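Local coordinates for protein bifunctional endo-1,4-beta-xylanase A (Neocallimastix patriciarum, PDB 2VG9) that hydrolyses internal beta-1,4-xylosidic bonds of the xylan backbone as a family 11 glycoside hydrolase with a beta jelly-roll fold, at residues Tyr137-Met142 with Gln184-Gly189; Arg102-Val107 with Ile188-Glu193; Ala42-Ala47 with Trp201-Val206; Phe3-Gly8 with Tyr21-Asn26. All blocks are in the same frame, centred on the assembly; numbering follows the deposited sequence.

Contacts 3 and 4 lie on one side of the chain's centre and contacts 1 and 2 on another part of the jelly roll, the centres of contacts 1 and 3 being about 29 Å apart. Along the chain contact 4 closes first; contact 3 then joins strand 40-45 to strand 203-216 and encloses contacts 1 and 2. Those two share Ile188 and Gly189, so one run of chain from the helix end into strand 190-200 serves both. Contact 3 lies within the six-stranded sheet, contact 4 packs that sheet on the mixed one, and contacts 1 and 2 join loops to the mixed sheet. Between them they sample pairing within a sheet, packing between the two sheets and loops laid against the mixed sheet of the xylanase.

Contact 1 (Tyr137-Met142 with Gln184-Gly189); sequences YKIFQM and QGWGIG
Gln141, on strand 135-145, lays its aliphatic stem over one face of the Trp186 indole. Its CB starts near the outer rim of the benzene half, 4.1 Å from Trp186 CH2. With chi1 at 53°, CG sits in the crowded position between backbone N and carbonyl carbon, which swings it over the ring, 3.5 Å from Trp186 CE2. This is a CH-pi contact, CG standing 3.7 Å from the centroid of the six-membered ring. The chain then bends at chi2, the amide plane lies 61° from the indole plane, and OE1 leaves to accept a hydrogen bond from Lys157 NZ. The glycoside hydrolase family 11 fold carries a single helix, 174-182, packed against its strongly curved sheets, and Trp186 sits just beyond it: Gly185, with positive phi, closes a Schellman motif that ends the helix. The indole tip packs closely on the strand backbone, Trp186 CH2 lying 3.4 Å from the carbonyl carbon of Phe140, while the carbonyl carbon of Ile139 meets the ring edge. Gln184 CB lies over the opposite indole face, so glutamine side chains from both segments sandwich it. Further along, Ile139 and Gln184 meet tip to tip, with Ile139 CD1 3.6 Å from Gln184 CG. Trp181 and Tyr159 bring further rings against Trp186.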
loop_
_atom_site.group_PDB
_atom_site.type_symbol
_atom_site.label_atom_id
_atom_site.label_comp_id
_atom_site.label_asym_id
_atom_site.label_seq_id
_atom_site.Cartn_x
_atom_site.Cartn_y
_atom_site.Cartn_z
ATOM N N TYR A 137 5.888 -5.331 14.841
ATOM C CA TYR A 137 4.981 -5.549 13.721
ATOM C C TYR A 137 4.576 -7.007 13.823
ATOM O O TYR A 137 5.386 -7.858 14.195
ATOM C CB TYR A 137 5.672 -5.341 12.365
ATOM C CG TYR A 137 5.932 -3.897 11.986
ATOM C CD1 TYR A 137 5.084 -3.225 11.092
ATOM C CD2 TYR A 137 7.017 -3.194 12.527
ATOM C CE1 TYR A 137 5.353 -1.901 10.722
ATOM C CE2 TYR A 137 7.252 -1.844 12.182
ATOM C CZ TYR A 137 6.430 -1.215 11.299
ATOM O OH TYR A 137 6.660 0.118 10.944
ATOM N N LYS A 138 3.329 -7.285 13.477
ATOM C CA LYS A 138 2.828 -8.635 13.334
ATOM C C LYS A 138 2.851 -8.972 11.862
ATOM O O LYS A 138 2.286 -8.228 11.028
ATOM C CB LYS A 138 1.391 -8.671 13.820
ATOM C CG LYS A 138 0.757 -10.047 13.712
ATOM C CD LYS A 138 -0.648 -10.066 14.275
ATOM C CE LYS A 138 -1.188 -11.502 14.193
ATOM N NZ LYS A 138 -2.438 -11.625 14.969
ATOM N N ILE A 139 3.473 -10.101 11.533
ATOM C CA ILE A 139 3.515 -10.556 10.166
ATOM C C ILE A 139 2.636 -11.799 9.942
ATOM O O ILE A 139 2.542 -12.713 10.809
ATOM C CB ILE A 139 4.960 -10.749 9.674
ATOM C CG1 ILE A 139 5.658 -11.914 10.415
ATOM C CG2 ILE A 139 5.761 -9.414 9.796
ATOM C CD1 ILE A 139 7.037 -12.351 9.841
ATOM N N PHE A 140 1.972 -11.824 8.794
ATOM C CA PHE A 140 1.149 -12.953 8.419
ATOM C C PHE A 140 0.900 -12.872 6.936
ATOM O O PHE A 140 1.075 -11.801 6.310
ATOM C CB PHE A 140 -0.192 -12.991 9.208
ATOM C CG PHE A 140 -0.988 -11.700 9.145
ATOM C CD1 PHE A 140 -1.951 -11.507 8.149
ATOM C CD2 PHE A 140 -0.762 -10.675 10.062
ATOM C CE1 PHE A 140 -2.694 -10.324 8.070
ATOM C CE2 PHE A 140 -1.506 -9.453 9.983
ATOM C CZ PHE A 140 -2.464 -9.277 8.987
ATOM N N GLN A 141 0.495 -14.008 6.365
ATOM C CA GLN A 141 0.101 -14.042 4.966
ATOM C C GLN A 141 -1.282 -14.652 4.850
ATOM O O GLN A 141 -1.751 -15.314 5.777
ATOM C CB GLN A 141 1.143 -14.757 4.077
ATOM C CG GLN A 141 1.561 -16.164 4.537
ATOM C CD GLN A 141 0.644 -17.238 4.011
ATOM O OE1 GLN A 141 0.160 -17.142 2.897
ATOM N NE2 GLN A 141 0.395 -18.274 4.820
ATOM N N MET A 142 -1.957 -14.378 3.739
ATOM C CA MET A 142 -3.294 -14.947 3.500
ATOM C C MET A 142 -3.619 -15.010 2.021
ATOM O O MET A 142 -3.042 -14.278 1.236
ATOM C CB MET A 142 -4.386 -14.217 4.305
ATOM C CG MET A 142 -4.817 -12.819 3.866
ATOM S SD MET A 142 -5.703 -11.972 5.240
ATOM C CE MET A 142 -6.873 -13.241 5.723
ATOM N N GLN A 184 10.263 -16.540 6.850
ATOM C CA GLN A 184 9.125 -17.417 7.151
ATOM C C GLN A 184 9.012 -18.552 6.172
ATOM O O GLN A 184 8.221 -19.494 6.368
ATOM C CB GLN A 184 7.796 -16.642 7.170
ATOM C CG GLN A 184 7.770 -15.379 8.075
ATOM C CD GLN A 184 8.366 -15.628 9.473
ATOM O OE1 GLN A 184 9.364 -14.982 9.886
ATOM N NE2 GLN A 184 7.766 -16.557 10.200
ATOM N N GLY A 185 9.797 -18.462 5.110
ATOM C CA GLY A 185 9.728 -19.427 4.051
ATOM C C GLY A 185 8.799 -19.010 2.947
ATOM O O GLY A 185 8.538 -19.801 2.065
ATOM N N TRP A 186 8.275 -17.782 2.988
ATOM C CA TRP A 186 7.344 -17.352 1.961
ATOM C C TRP A 186 8.071 -17.021 0.673
ATOM O O TRP A 186 9.152 -16.434 0.703
ATOM C CB TRP A 186 6.508 -16.145 2.411
ATOM C CG TRP A 186 5.853 -16.324 3.769
ATOM C CD1 TRP A 186 5.598 -17.497 4.414
ATOM C CD2 TRP A 186 5.321 -15.288 4.593
ATOM N NE1 TRP A 186 4.964 -17.251 5.606
ATOM C CE2 TRP A 186 4.800 -15.896 5.748
ATOM C CE3 TRP A 186 5.258 -13.896 4.471
ATOM C CZ2 TRP A 186 4.210 -15.162 6.780
ATOM C CZ3 TRP A 186 4.677 -13.161 5.502
ATOM C CH2 TRP A 186 4.182 -13.790 6.650
ATOM N N GLY A 187 7.478 -17.404 -0.453
ATOM C CA GLY A 187 8.073 -17.141 -1.771
ATOM C C GLY A 187 8.066 -15.653 -2.139
ATOM O O GLY A 187 7.052 -14.971 -1.918
ATOM N N ILE A 188 9.193 -15.181 -2.699
ATOM C CA ILE A 188 9.442 -13.764 -3.010
ATOM C C ILE A 188 9.788 -13.573 -4.483
ATOM O O ILE A 188 10.862 -13.995 -4.920
ATOM C CB ILE A 188 10.638 -13.186 -2.179
ATOM C CG1 ILE A 188 10.490 -13.482 -0.665
ATOM C CG2 ILE A 188 10.868 -11.674 -2.507
ATOM C CD1 ILE A 188 9.375 -12.665 0.064
ATOM N N GLY A 189 8.866 -12.961 -5.227
ATOM C CA GLY A 189 9.048 -12.690 -6.657
ATOM C C GLY A 189 9.762 -11.375 -6.926
ATOM O O GLY A 189 10.450 -10.848 -6.059
#

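Contact 2 (Arg102-Val107 with Ile188-Glu193); sequences RGLNGV and IGNLYE
Ile188 opens the segment that runs from the helix end into strand 190-200 of the mixed sheet of the jelly roll, and across from it lies the loop linking strand 89-100 to strand 110-115. Ile188 turns its CB away from that loop, and its side chain packs on Phe99 and Ala67, so its share in the contact is backbone: its carbonyl carbon is 3.8 Å from Val107 CG1. The same methyl, anti to its own backbone N (chi1 -178°), reaches 3.5 Å from Gly189 N. Gly189 therefore meets a hydrocarbon group on its peptide, and Leu104 CD1, from three residues earlier in the loop, comes to 3.8 Å from Gly189 CA. The two methyls close on the backbone of Gly189 with no side chain in between, and a backbone hydrogen bond to Ala67 ties this residue to another loop. At Asn190 the strand begins, paired through its backbone with Gln100. The Asn190 side chain crosses Leu104 obliquely: its CG, anti to the carbonyl carbon, carries the amide over the leucine branches, so that ND2 lies 3.9 Å from Leu104 CD1 and 4.1 Å from Leu104 CD2. Gly103 and Gly106 have positive phi, and between them the loop presents Leu104 and Val107 to the backbone of Gly189 and its neighbours. No direct hydrogen bond joins the segments; a water does so instead, accepting from Asn190 ND2 at 2.8 Å and donating to Arg102 O at 2.6 Å.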
loop_
_atom_site.group_PDB
_atom_site.type_symbol
_atom_site.label_atom_id
_atom_site.label_comp_id
_atom_site.label_asym_id
_atom_site.label_seq_id
_atom_site.Cartn_x
_atom_site.Cartn_y
_atom_site.Cartn_z
ATOM N N ARG A 102 5.559 -13.394 -12.863
ATOM C CA ARG A 102 5.610 -13.692 -14.303
ATOM C C ARG A 102 7.011 -14.194 -14.632
ATOM O O ARG A 102 8.000 -13.576 -14.243
ATOM C CB ARG A 102 5.235 -12.468 -15.153
ATOM C CG ARG A 102 5.174 -12.755 -16.672
ATOM C CD ARG A 102 4.817 -11.513 -17.491
ATOM N NE ARG A 102 3.364 -11.255 -17.563
ATOM C CZ ARG A 102 2.754 -10.146 -17.126
ATOM N NH1 ARG A 102 3.456 -9.150 -16.568
ATOM N NH2 ARG A 102 1.434 -10.027 -17.255
ATOM N N GLY A 103 7.083 -15.360 -15.273
ATOM C CA GLY A 103 8.357 -15.984 -15.644
ATOM C C GLY A 103 9.058 -16.763 -14.549
ATOM O O GLY A 103 10.187 -17.238 -14.749
ATOM N N LEU A 104 8.417 -16.910 -13.393
ATOM C CA LEU A 104 9.111 -17.471 -12.230
ATOM C C LEU A 104 8.462 -18.748 -11.758
ATOM O O LEU A 104 7.220 -18.884 -11.779
ATOM C CB LEU A 104 9.193 -16.470 -11.067
ATOM C CG LEU A 104 9.927 -15.128 -11.218
ATOM C CD1 LEU A 104 9.872 -14.382 -9.906
ATOM C CD2 LEU A 104 11.389 -15.301 -11.667
ATOM N N ASN A 105 9.295 -19.691 -11.319
ATOM C CA ASN A 105 8.799 -21.033 -10.984
ATOM C C ASN A 105 8.561 -21.325 -9.525
ATOM O O ASN A 105 9.465 -21.185 -8.707
ATOM C CB ASN A 105 9.706 -22.097 -11.597
ATOM C CG ASN A 105 9.125 -22.665 -12.846
ATOM O OD1 ASN A 105 8.176 -23.452 -12.792
ATOM N ND2 ASN A 105 9.658 -22.249 -13.991
ATOM N N GLY A 106 7.342 -21.744 -9.197
ATOM C CA GLY A 106 7.013 -22.098 -7.808
ATOM C C GLY A 106 7.048 -20.920 -6.838
ATOM O O GLY A 106 7.264 -21.105 -5.613
ATOM N N VAL A 107 6.853 -19.718 -7.397
ATOM C CA VAL A 107 6.775 -18.463 -6.646
ATOM C C VAL A 107 5.365 -17.884 -6.779
ATOM O O VAL A 107 4.857 -17.758 -7.879
ATOM C CB VAL A 107 7.752 -17.394 -7.219
ATOM C CG1 VAL A 107 7.698 -16.098 -6.390
ATOM C CG2 VAL A 107 9.177 -17.931 -7.342
ATOM N N ILE A 188 9.193 -15.181 -2.699
ATOM C CA ILE A 188 9.442 -13.764 -3.010
ATOM C C ILE A 188 9.788 -13.573 -4.483
ATOM O O ILE A 188 10.862 -13.995 -4.920
ATOM C CB ILE A 188 10.638 -13.186 -2.179
ATOM C CG1 ILE A 188 10.490 -13.482 -0.665
ATOM C CG2 ILE A 188 10.868 -11.674 -2.507
ATOM C CD1 ILE A 188 9.375 -12.665 0.064
ATOM N N GLY A 189 8.866 -12.961 -5.227
ATOM C CA GLY A 189 9.048 -12.690 -6.657
ATOM C C GLY A 189 9.762 -11.375 -6.926
ATOM O O GLY A 189 10.450 -10.848 -6.059
ATOM N N ASN A 190 9.603 -10.849 -8.133
ATOM C CA ASN A 190 10.363 -9.651 -8.550
ATOM C C ASN A 190 9.645 -8.380 -8.074
ATOM O O ASN A 190 8.426 -8.295 -8.145
ATOM C CB ASN A 190 10.513 -9.610 -10.067
ATOM C CG ASN A 190 11.403 -10.730 -10.620
ATOM O OD1 ASN A 190 12.372 -11.155 -9.986
ATOM N ND2 ASN A 190 11.082 -11.185 -11.834
ATOM N N LEU A 191 10.397 -7.392 -7.611
ATOM C CA LEU A 191 9.761 -6.205 -7.043
ATOM C C LEU A 191 9.075 -5.315 -8.103
ATOM O O LEU A 191 9.727 -4.753 -8.972
ATOM C CB LEU A 191 10.765 -5.419 -6.200
ATOM C CG LEU A 191 10.210 -4.208 -5.432
ATOM C CD1 LEU A 191 9.038 -4.615 -4.432
ATOM C CD2 LEU A 191 11.405 -3.580 -4.710
ATOM N N TYR A 192 7.757 -5.192 -8.015
ATOM C CA TYR A 192 6.988 -4.358 -8.906
ATOM C C TYR A 192 7.099 -2.863 -8.567
ATOM O O TYR A 192 7.377 -2.059 -9.439
ATOM C CB TYR A 192 5.526 -4.831 -8.873
ATOM C CG TYR A 192 4.546 -4.032 -9.711
ATOM C CD1 TYR A 192 4.615 -4.073 -11.106
ATOM C CD2 TYR A 192 3.535 -3.264 -9.120
ATOM C CE1 TYR A 192 3.725 -3.365 -11.907
ATOM C CE2 TYR A 192 2.610 -2.538 -9.925
ATOM C CZ TYR A 192 2.722 -2.605 -11.324
ATOM O OH TYR A 192 1.869 -1.923 -12.181
ATOM N N GLU A 193 6.832 -2.496 -7.309
ATOM C CA GLU A 193 6.838 -1.093 -6.847
ATOM C C GLU A 193 6.868 -1.057 -5.324
ATOM O O GLU A 193 6.629 -2.076 -4.657
ATOM C CB GLU A 193 5.553 -0.383 -7.268
ATOM C CG GLU A 193 4.345 -0.899 -6.442
ATOM C CD GLU A 193 3.010 -0.354 -6.910
ATOM O OE1 GLU A 193 2.951 0.812 -7.351
ATOM O OE2 GLU A 193 2.021 -1.104 -6.845
HETATM O O HOH W 1 8.575 -11.252 -13.119
#

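Contact 3 (Ala42-Ala47 with Trp201-Val206); sequences AEWNAA and WQSSGV
Backbone hydrogen bonds pair the two strands antiparallel, at 160°. Trp44 and Gly205 form the hydrogen-bonded pair, Trp44 N to Gly205 O and Gly205 N to Trp44 O both measuring 3.0 Å; Glu43 with Val206 and Asn45 with Ser204 are non-hydrogen-bonded pairs. Beyond them Ala46 N donates to Ser203 O at 2.8 Å, with a weak second bond to Ser204 OG. A water bridges the carbonyls of Trp44 and Gly205, donating to both.

Ring contacts centre on Trp44, whose CG takes the crowded position (chi1 64°) and folds the indole back across the neighbouring strand. Gly205 CA makes a CH-pi contact 3.8 Å from the six-membered ring centroid, the ring filling the space a side chain there would need. In the ring plane NE1 donates to Ser203 OG at 3.2 Å, nearly straight at 165°; that hydroxyl also hydrogen-bonds Asn90 O, a second partner that helps to position it for the indole N-H.

Apolar contact is slight: Glu43 CB meets Val206 CG1, while the carboxylate turns off to Ser31.

In the six-stranded sheet, strands 29-34 and 73-86 flank this central pair, and Trp44 projects into the sandwich to stack on Phe53 of strand 52-60.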
loop_
_atom_site.group_PDB
_atom_site.type_symbol
_atom_site.label_atom_id
_atom_site.label_comp_id
_atom_site.label_asym_id
_atom_site.label_seq_id
_atom_site.Cartn_x
_atom_site.Cartn_y
_atom_site.Cartn_z
ATOM N N ALA A 42 -4.914 13.515 -0.373
ATOM C CA ALA A 42 -6.072 12.804 -0.926
ATOM C C ALA A 42 -7.229 12.934 0.042
ATOM O O ALA A 42 -7.031 13.115 1.257
ATOM C CB ALA A 42 -5.756 11.376 -1.155
ATOM N N GLU A 43 -8.434 12.824 -0.499
ATOM C CA GLU A 43 -9.625 12.950 0.286
ATOM C C GLU A 43 -10.657 12.054 -0.363
ATOM O O GLU A 43 -10.683 11.906 -1.584
ATOM C CB GLU A 43 -10.078 14.432 0.410
ATOM C CG GLU A 43 -10.311 15.220 -0.907
ATOM C CD GLU A 43 -11.713 15.028 -1.510
ATOM O OE1 GLU A 43 -11.873 15.166 -2.755
ATOM O OE2 GLU A 43 -12.668 14.733 -0.740
ATOM N N TRP A 44 -11.464 11.390 0.450
ATOM C CA TRP A 44 -12.444 10.483 -0.089
ATOM C C TRP A 44 -13.749 10.598 0.668
ATOM O O TRP A 44 -13.761 10.909 1.842
ATOM C CB TRP A 44 -11.916 9.037 -0.137
ATOM C CG TRP A 44 -11.594 8.357 1.193
ATOM C CD1 TRP A 44 -12.394 7.479 1.873
ATOM C CD2 TRP A 44 -10.391 8.484 1.963
ATOM N NE1 TRP A 44 -11.767 7.062 3.022
ATOM C CE2 TRP A 44 -10.546 7.677 3.115
ATOM C CE3 TRP A 44 -9.209 9.235 1.815
ATOM C CZ2 TRP A 44 -9.554 7.584 4.111
ATOM C CZ3 TRP A 44 -8.215 9.132 2.809
ATOM C CH2 TRP A 44 -8.406 8.323 3.941
ATOM N N ASN A 45 -14.853 10.405 -0.041
ATOM C CA ASN A 45 -16.153 10.193 0.594
ATOM C C ASN A 45 -16.658 8.928 -0.026
ATOM O O ASN A 45 -17.111 8.958 -1.175
ATOM C CB ASN A 45 -17.143 11.346 0.302
ATOM C CG ASN A 45 -16.820 12.608 1.077
ATOM O OD1 ASN A 45 -17.185 12.739 2.256
ATOM N ND2 ASN A 45 -16.134 13.552 0.423
ATOM N N ALA A 46 -16.539 7.810 0.701
ATOM C CA ALA A 46 -17.045 6.516 0.247
ATOM C C ALA A 46 -17.804 5.795 1.367
ATOM O O ALA A 46 -17.828 4.563 1.416
ATOM C CB ALA A 46 -15.917 5.642 -0.297
ATOM N N ALA A 47 -18.404 6.568 2.274
ATOM C CA ALA A 47 -19.189 6.006 3.388
ATOM C C ALA A 47 -20.583 5.581 2.897
ATOM O O ALA A 47 -21.628 6.121 3.297
ATOM C CB ALA A 47 -19.248 6.980 4.571
ATOM N N TRP A 201 -12.593 1.670 2.894
ATOM C CA TRP A 201 -13.738 0.832 2.593
ATOM C C TRP A 201 -14.925 1.338 3.402
ATOM O O TRP A 201 -14.844 1.400 4.642
ATOM C CB TRP A 201 -13.450 -0.606 2.981
ATOM C CG TRP A 201 -14.637 -1.537 2.835
ATOM C CD1 TRP A 201 -15.428 -2.058 3.843
ATOM C CD2 TRP A 201 -15.133 -2.090 1.616
ATOM N NE1 TRP A 201 -16.396 -2.884 3.310
ATOM C CE2 TRP A 201 -16.226 -2.933 1.949
ATOM C CE3 TRP A 201 -14.742 -1.986 0.274
ATOM C CZ2 TRP A 201 -16.952 -3.624 0.981
ATOM C CZ3 TRP A 201 -15.459 -2.682 -0.686
ATOM C CH2 TRP A 201 -16.553 -3.497 -0.325
ATOM N N GLN A 202 -16.002 1.729 2.717
ATOM C CA GLN A 202 -17.224 2.214 3.394
ATOM C C GLN A 202 -16.869 3.315 4.422
ATOM O O GLN A 202 -17.402 3.370 5.528
ATOM C CB GLN A 202 -18.022 1.041 4.025
ATOM C CG GLN A 202 -18.544 0.041 2.978
ATOM C CD GLN A 202 -19.297 -1.162 3.554
ATOM O OE1 GLN A 202 -19.392 -1.364 4.789
ATOM N NE2 GLN A 202 -19.821 -1.987 2.663
ATOM N N SER A 203 -15.967 4.201 4.029
ATOM C CA SER A 203 -15.516 5.293 4.883
ATOM C C SER A 203 -15.285 6.567 4.092
ATOM O O SER A 203 -15.301 6.556 2.851
ATOM C CB SER A 203 -14.203 4.913 5.616
ATOM O OG SER A 203 -13.143 4.734 4.684
ATOM N N SER A 204 -15.050 7.650 4.828
ATOM C CA SER A 204 -14.593 8.923 4.284
ATOM C C SER A 204 -13.407 9.394 5.104
ATOM O O SER A 204 -13.313 9.079 6.291
ATOM C CB SER A 204 -15.735 9.944 4.357
ATOM O OG SER A 204 -16.838 9.440 3.606
ATOM N N GLY A 205 -12.482 10.126 4.485
ATOM C CA GLY A 205 -11.406 10.735 5.245
ATOM C C GLY A 205 -10.454 11.564 4.409
ATOM O O GLY A 205 -10.779 11.942 3.275
ATOM N N VAL A 206 -9.283 11.839 4.969
ATOM C CA VAL A 206 -8.216 12.622 4.322
ATOM C C VAL A 206 -6.848 12.059 4.715
ATOM O O VAL A 206 -6.663 11.530 5.805
ATOM C CB VAL A 206 -8.233 14.161 4.713
ATOM C CG1 VAL A 206 -9.469 14.874 4.172
ATOM C CG2 VAL A 206 -8.181 14.349 6.250
HETATM O O HOH W 2 -13.511 13.212 3.116
#

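Contact 4 (Phe3-Gly8 with Tyr21-Asn26); sequences FTVGNG and YEIWTN
The rings of Phe3 and Tyr21 form an offset stack, their planes 20° apart and their centroids separated by 4.7 Å. Over one face of Phe3, toward its rim, lies Tyr21 CE1. The two side chains run across each other at about a right angle although their rings are nearly parallel, and they meet at their outer ends: Phe3 CZ is 3.7 Å from Tyr21 CZ and only 3.2 Å from Tyr21 OH. Tyr21 reaches this position because its CG occupies the crowded place between backbone N and carbonyl carbon (chi1 68°), whereas Phe3 CG stands anti to its carbonyl carbon. Trp24, one of the other flat groups, turns its CB away from strand 2-5; Asn26 N lies over one face of its indole, and Asn52 and Leu54 touch its side chain.

Next to the stack along the strands, aliphatic groups continue the row. Phe3 CB meets Ile23 CG2 at 4.1 Å. Val5 and Ile23 then come tip to tip, Val5 CG2 lying 3.7 Å from Ile23 CD1. The same valine methyl touches Thr25 CG2, also at 3.7 Å, and this threonine methyl reaches Gly6 N as well. Thr25 OG1, the branch anti to the backbone N, hydrogen-bonds Asn52 O.

Strand 2-5 pairs with strand 29-34, and strand 19-26 with strands 11-16 and 52-60. Strand axes 18° apart, joined mainly through side chains, with no hydrogen bond between them, are the face-to-face sheet packing of the beta sandwich, here the jelly roll of family 11 xylanases.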
loop_
_atom_site.group_PDB
_atom_site.type_symbol
_atom_site.label_atom_id
_atom_site.label_comp_id
_atom_site.label_asym_id
_atom_site.label_seq_id
_atom_site.Cartn_x
_atom_site.Cartn_y
_atom_site.Cartn_z
ATOM N N PHE A 3 -6.739 15.378 -9.397
ATOM C CA PHE A 3 -7.379 14.293 -10.125
ATOM C C PHE A 3 -8.542 13.786 -9.286
ATOM O O PHE A 3 -8.335 13.451 -8.114
ATOM C CB PHE A 3 -6.386 13.166 -10.338
ATOM C CG PHE A 3 -5.205 13.584 -11.166
ATOM C CD1 PHE A 3 -5.321 13.677 -12.556
ATOM C CD2 PHE A 3 -3.994 13.926 -10.560
ATOM C CE1 PHE A 3 -4.239 14.110 -13.329
ATOM C CE2 PHE A 3 -2.911 14.336 -11.325
ATOM C CZ PHE A 3 -3.033 14.415 -12.713
ATOM N N THR A 4 -9.738 13.764 -9.888
ATOM C CA THR A 4 -10.982 13.491 -9.176
ATOM C C THR A 4 -11.581 12.193 -9.686
ATOM O O THR A 4 -11.547 11.921 -10.889
ATOM C CB THR A 4 -11.986 14.654 -9.304
ATOM O OG1 THR A 4 -11.410 15.826 -8.721
ATOM C CG2 THR A 4 -13.296 14.359 -8.532
ATOM N N VAL A 5 -12.106 11.380 -8.773
ATOM C CA VAL A 5 -12.759 10.137 -9.164
ATOM C C VAL A 5 -14.185 10.038 -8.580
ATOM O O VAL A 5 -14.502 10.669 -7.558
ATOM C CB VAL A 5 -11.909 8.868 -8.810
ATOM C CG1 VAL A 5 -10.585 8.835 -9.613
ATOM C CG2 VAL A 5 -11.661 8.783 -7.274
ATOM N N GLY A 6 -15.028 9.251 -9.245
ATOM C CA GLY A 6 -16.400 9.035 -8.811
ATOM C C GLY A 6 -17.399 10.017 -9.390
ATOM O O GLY A 6 -18.568 10.040 -8.975
ATOM N N ASN A 7 -16.937 10.828 -10.340
ATOM C CA ASN A 7 -17.762 11.857 -10.984
ATOM C C ASN A 7 -17.674 11.789 -12.522
ATOM O O ASN A 7 -17.678 12.817 -13.201
ATOM C CB ASN A 7 -17.377 13.256 -10.474
ATOM C CG ASN A 7 -17.708 13.462 -8.991
ATOM O OD1 ASN A 7 -18.861 13.285 -8.563
ATOM N ND2 ASN A 7 -16.689 13.844 -8.191
ATOM N N GLY A 8 -17.620 10.569 -13.054
ATOM C CA GLY A 8 -17.423 10.342 -14.491
ATOM C C GLY A 8 -16.286 9.377 -14.808
ATOM O O GLY A 8 -16.455 8.442 -15.598
ATOM N N TYR A 21 1.587 7.860 -9.585
ATOM C CA TYR A 21 0.405 8.192 -8.807
ATOM C C TYR A 21 -0.765 7.354 -9.341
ATOM O O TYR A 21 -0.806 7.011 -10.521
ATOM C CB TYR A 21 0.101 9.710 -8.815
ATOM C CG TYR A 21 -0.350 10.260 -10.164
ATOM C CD1 TYR A 21 -1.690 10.176 -10.571
ATOM C CD2 TYR A 21 0.559 10.893 -11.019
ATOM C CE1 TYR A 21 -2.110 10.666 -11.838
ATOM C CE2 TYR A 21 0.156 11.393 -12.293
ATOM C CZ TYR A 21 -1.166 11.277 -12.684
ATOM O OH TYR A 21 -1.556 11.781 -13.907
ATOM N N GLU A 22 -1.696 7.015 -8.457
ATOM C CA GLU A 22 -2.884 6.256 -8.820
ATOM C C GLU A 22 -3.993 6.590 -7.812
ATOM O O GLU A 22 -3.771 6.531 -6.595
ATOM C CB GLU A 22 -2.584 4.745 -8.812
ATOM C CG GLU A 22 -3.850 3.876 -8.903
ATOM C CD GLU A 22 -3.547 2.418 -9.239
ATOM O OE1 GLU A 22 -2.610 1.838 -8.631
ATOM O OE2 GLU A 22 -4.277 1.844 -10.103
ATOM N N ILE A 23 -5.161 6.964 -8.333
ATOM C CA ILE A 23 -6.382 7.117 -7.521
ATOM C C ILE A 23 -7.487 6.307 -8.210
ATOM O O ILE A 23 -7.559 6.290 -9.452
ATOM C CB ILE A 23 -6.783 8.619 -7.343
ATOM C CG1 ILE A 23 -8.032 8.728 -6.458
ATOM C CG2 ILE A 23 -6.861 9.369 -8.763
ATOM C CD1 ILE A 23 -8.421 10.078 -6.031
ATOM N N TRP A 24 -8.313 5.612 -7.419
ATOM C CA TRP A 24 -9.372 4.769 -7.967
ATOM C C TRP A 24 -10.520 4.698 -6.971
ATOM O O TRP A 24 -10.314 4.824 -5.748
ATOM C CB TRP A 24 -8.818 3.371 -8.305
ATOM C CG TRP A 24 -9.852 2.310 -8.562
ATOM C CD1 TRP A 24 -10.340 1.892 -9.773
ATOM C CD2 TRP A 24 -10.524 1.524 -7.568
ATOM N NE1 TRP A 24 -11.286 0.915 -9.585
ATOM C CE2 TRP A 24 -11.406 0.665 -8.240
ATOM C CE3 TRP A 24 -10.472 1.484 -6.177
ATOM C CZ2 TRP A 24 -12.218 -0.242 -7.561
ATOM C CZ3 TRP A 24 -11.277 0.598 -5.508
ATOM C CH2 TRP A 24 -12.145 -0.253 -6.202
ATOM N N THR A 25 -11.734 4.518 -7.488
ATOM C CA THR A 25 -12.889 4.245 -6.625
ATOM C C THR A 25 -13.860 3.284 -7.292
ATOM O O THR A 25 -13.892 3.152 -8.501
ATOM C CB THR A 25 -13.621 5.538 -6.144
ATOM O OG1 THR A 25 -14.540 5.201 -5.083
ATOM C CG2 THR A 25 -14.365 6.211 -7.319
ATOM N N ASN A 26 -14.591 2.543 -6.474
ATOM C CA ASN A 26 -15.795 1.887 -6.914
ATOM C C ASN A 26 -16.866 2.361 -5.965
ATOM O O ASN A 26 -16.860 2.000 -4.774
ATOM C CB ASN A 26 -15.673 0.373 -6.827
ATOM C CG ASN A 26 -16.917 -0.321 -7.316
ATOM O OD1 ASN A 26 -17.091 -0.499 -8.513
ATOM N ND2 ASN A 26 -17.791 -0.714 -6.393
#